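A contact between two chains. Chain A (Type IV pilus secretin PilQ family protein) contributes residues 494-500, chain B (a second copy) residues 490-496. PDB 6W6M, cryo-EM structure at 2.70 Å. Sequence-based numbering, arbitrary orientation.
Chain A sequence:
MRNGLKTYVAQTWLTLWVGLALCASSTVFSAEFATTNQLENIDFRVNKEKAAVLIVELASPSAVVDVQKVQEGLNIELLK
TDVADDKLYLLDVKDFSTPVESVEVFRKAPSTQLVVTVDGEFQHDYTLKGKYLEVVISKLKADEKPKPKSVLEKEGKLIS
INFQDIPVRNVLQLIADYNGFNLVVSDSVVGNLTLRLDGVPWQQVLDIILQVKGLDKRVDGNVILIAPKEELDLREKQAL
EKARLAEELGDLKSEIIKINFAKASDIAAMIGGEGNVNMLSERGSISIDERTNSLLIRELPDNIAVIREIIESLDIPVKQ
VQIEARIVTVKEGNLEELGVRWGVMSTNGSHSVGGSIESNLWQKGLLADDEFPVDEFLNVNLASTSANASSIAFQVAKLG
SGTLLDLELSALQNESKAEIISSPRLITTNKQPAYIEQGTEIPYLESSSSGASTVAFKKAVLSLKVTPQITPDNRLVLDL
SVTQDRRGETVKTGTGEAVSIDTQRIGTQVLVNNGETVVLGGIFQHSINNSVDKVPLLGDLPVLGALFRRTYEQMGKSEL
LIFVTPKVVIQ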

# COMPACT_ATOMS: atom_id res chain seq x y z
N GLY A 494 -16.61 24.64 1.57
CA GLY A 494 -15.48 24.56 0.63
C GLY A 494 -15.75 25.34 -0.64
O GLY A 494 -16.05 26.55 -0.54
N THR A 495 -15.66 24.68 -1.80
CA THR A 495 -16.08 25.29 -3.09
C THR A 495 -17.53 24.91 -3.41
O THR A 495 -18.01 25.27 -4.49
CB THR A 495 -15.14 24.89 -4.24
OG1 THR A 495 -15.14 23.47 -4.36
CG2 THR A 495 -13.72 25.38 -4.04
N GLY A 496 -18.19 24.21 -2.48
CA GLY A 496 -19.53 23.65 -2.74
C GLY A 496 -20.58 24.25 -1.81
O GLY A 496 -20.30 25.28 -1.19
N GLU A 497 -21.76 23.61 -1.75
CA GLU A 497 -22.83 23.97 -0.84
C GLU A 497 -23.46 22.71 -0.28
O GLU A 497 -23.27 21.62 -0.81
CB GLU A 497 -23.88 24.83 -1.52
CG GLU A 497 -23.38 26.18 -1.91
CD GLU A 497 -24.41 26.98 -2.64
OE1 GLU A 497 -25.45 26.40 -3.01
OE2 GLU A 497 -24.18 28.19 -2.85
N ALA A 498 -24.21 22.88 0.80
CA ALA A 498 -24.91 21.77 1.43
C ALA A 498 -26.09 22.35 2.21
O ALA A 498 -26.23 23.57 2.32
CB ALA A 498 -23.96 20.96 2.31
N VAL A 499 -26.92 21.47 2.76
CA VAL A 499 -28.17 21.86 3.40
C VAL A 499 -28.00 21.71 4.90
O VAL A 499 -27.45 20.71 5.37
CB VAL A 499 -29.34 20.99 2.90
CG1 VAL A 499 -30.65 21.53 3.41
CG2 VAL A 499 -29.35 20.93 1.40
N SER A 500 -28.47 22.70 5.66
CA SER A 500 -28.43 22.65 7.11
C SER A 500 -29.80 22.27 7.67
O SER A 500 -30.80 22.28 6.97
CB SER A 500 -27.96 23.99 7.67
OG SER A 500 -28.87 25.02 7.37
N THR B 490 -34.88 18.20 -5.31
CA THR B 490 -33.48 17.94 -5.62
C THR B 490 -32.66 19.03 -4.96
O THR B 490 -32.69 20.18 -5.37
CB THR B 490 -33.25 17.86 -7.13
OG1 THR B 490 -33.64 19.09 -7.74
CG2 THR B 490 -34.04 16.73 -7.73
N VAL B 491 -31.96 18.66 -3.89
CA VAL B 491 -31.12 19.55 -3.11
C VAL B 491 -29.72 19.62 -3.69
O VAL B 491 -29.36 18.83 -4.56
CB VAL B 491 -31.10 19.12 -1.63
CG1 VAL B 491 -32.48 19.25 -1.05
CG2 VAL B 491 -30.61 17.71 -1.49
N LYS B 492 -28.92 20.55 -3.17
CA LYS B 492 -27.53 20.79 -3.64
C LYS B 492 -26.54 20.09 -2.70
O LYS B 492 -26.64 20.29 -1.48
CB LYS B 492 -27.24 22.30 -3.67
CG LYS B 492 -28.03 23.09 -4.70
CD LYS B 492 -27.72 24.57 -4.67
CE LYS B 492 -28.49 25.35 -5.72
NZ LYS B 492 -28.18 26.80 -5.65
N THR B 493 -25.63 19.29 -3.26
CA THR B 493 -24.62 18.54 -2.46
C THR B 493 -23.23 18.78 -3.05
O THR B 493 -22.99 18.36 -4.20
CB THR B 493 -24.92 17.03 -2.43
OG1 THR B 493 -24.42 16.44 -3.63
CG2 THR B 493 -26.40 16.72 -2.29
N GLY B 494 -22.34 19.43 -2.29
CA GLY B 494 -20.99 19.78 -2.78
C GLY B 494 -21.06 20.68 -4.00
O GLY B 494 -21.69 21.74 -3.92
N THR B 495 -20.42 20.26 -5.10
CA THR B 495 -20.56 20.96 -6.41
C THR B 495 -21.67 20.31 -7.24
O THR B 495 -21.86 20.72 -8.39
CB THR B 495 -19.23 20.99 -7.18
OG1 THR B 495 -18.80 19.64 -7.41
CG2 THR B 495 -18.15 21.76 -6.46
N GLY B 496 -22.37 19.32 -6.66
CA GLY B 496 -23.35 18.52 -7.41
C GLY B 496 -24.76 18.69 -6.87
O GLY B 496 -24.99 19.64 -6.10

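Two strand segments from neighbouring copies can pair through one β bridge alone, and here one of its two partners is a glycine in a tight turn. Glu A497 and Gly B494 form one antiparallel bridge, with their CA atoms 5.0 Å apart, and both backbone hydrogen bonds of the contact belong to this pair. Glu A497 N donates to Gly B494 O at 2.9 Å with a nearly straight N-H...O angle of 158°. The return bond, from Gly B494 N to Glu A497 O, is short at 2.8 Å but bent to 123°, and is therefore weak. The bridge stands alone, and the strand axes run at 125° to each other, well short of antiparallel.

Gly B494 sits in a turn whose internal bonds leave its own N and O for chain A. Thr B493 to Gly B496 form a type II' turn, closed within chain B by Thr B493 N to Gly B496 O at 2.9 Å and Gly B496 N to Thr B493 O at 2.7 Å. Those bonds occupy the polar backbone atoms of the turn's two end residues, while the N and O of Gly B494 face chain A. Its phi of 60° and psi of -124° suit the first corner of such a turn, a conformation that favours glycine.

A second glycine permits the close approach. Gly A496 CA lies 3.1 Å from Gly B494 O, and a CB on Gly A496 would point toward chain B and fall 2.6 Å from Gly B494 C, a clash. The absence of a side chain thus lets the two backbones come together, with the CA atoms of Gly A496 and Gly B494 only 4.1 Å apart.

Side chains then add to the backbone pairing. The CA-to-CB bond of Glu A497 points sideways, but the end of its side chain comes nearer to chain B, where it meets Lys B492, whose chain is m at chi1 and extended (t) from chi2 to chi4. Glu A497 OE1 is 3.8 Å from Lys B492 NZ, a long salt bridge, and packs still closer, at 3.4 Å, to Lys B492 CD. The lysine therefore offers both its charge and its aliphatic stem, and the two residues have the largest areas covered by the other stretch, 72 Å² for Glu A497 and 61 Å² for Lys B492. Farther along, Val A499 and Val B491, both buried, point toward the opposing stretch and make an apolar contact, with Val A499 CG2 3.9 Å from Val B491 CB. At the exposed end, Thr A495 and Thr B495 meet more loosely, Thr A495 OG1 lying 4.0 Å from Thr B495 CG2.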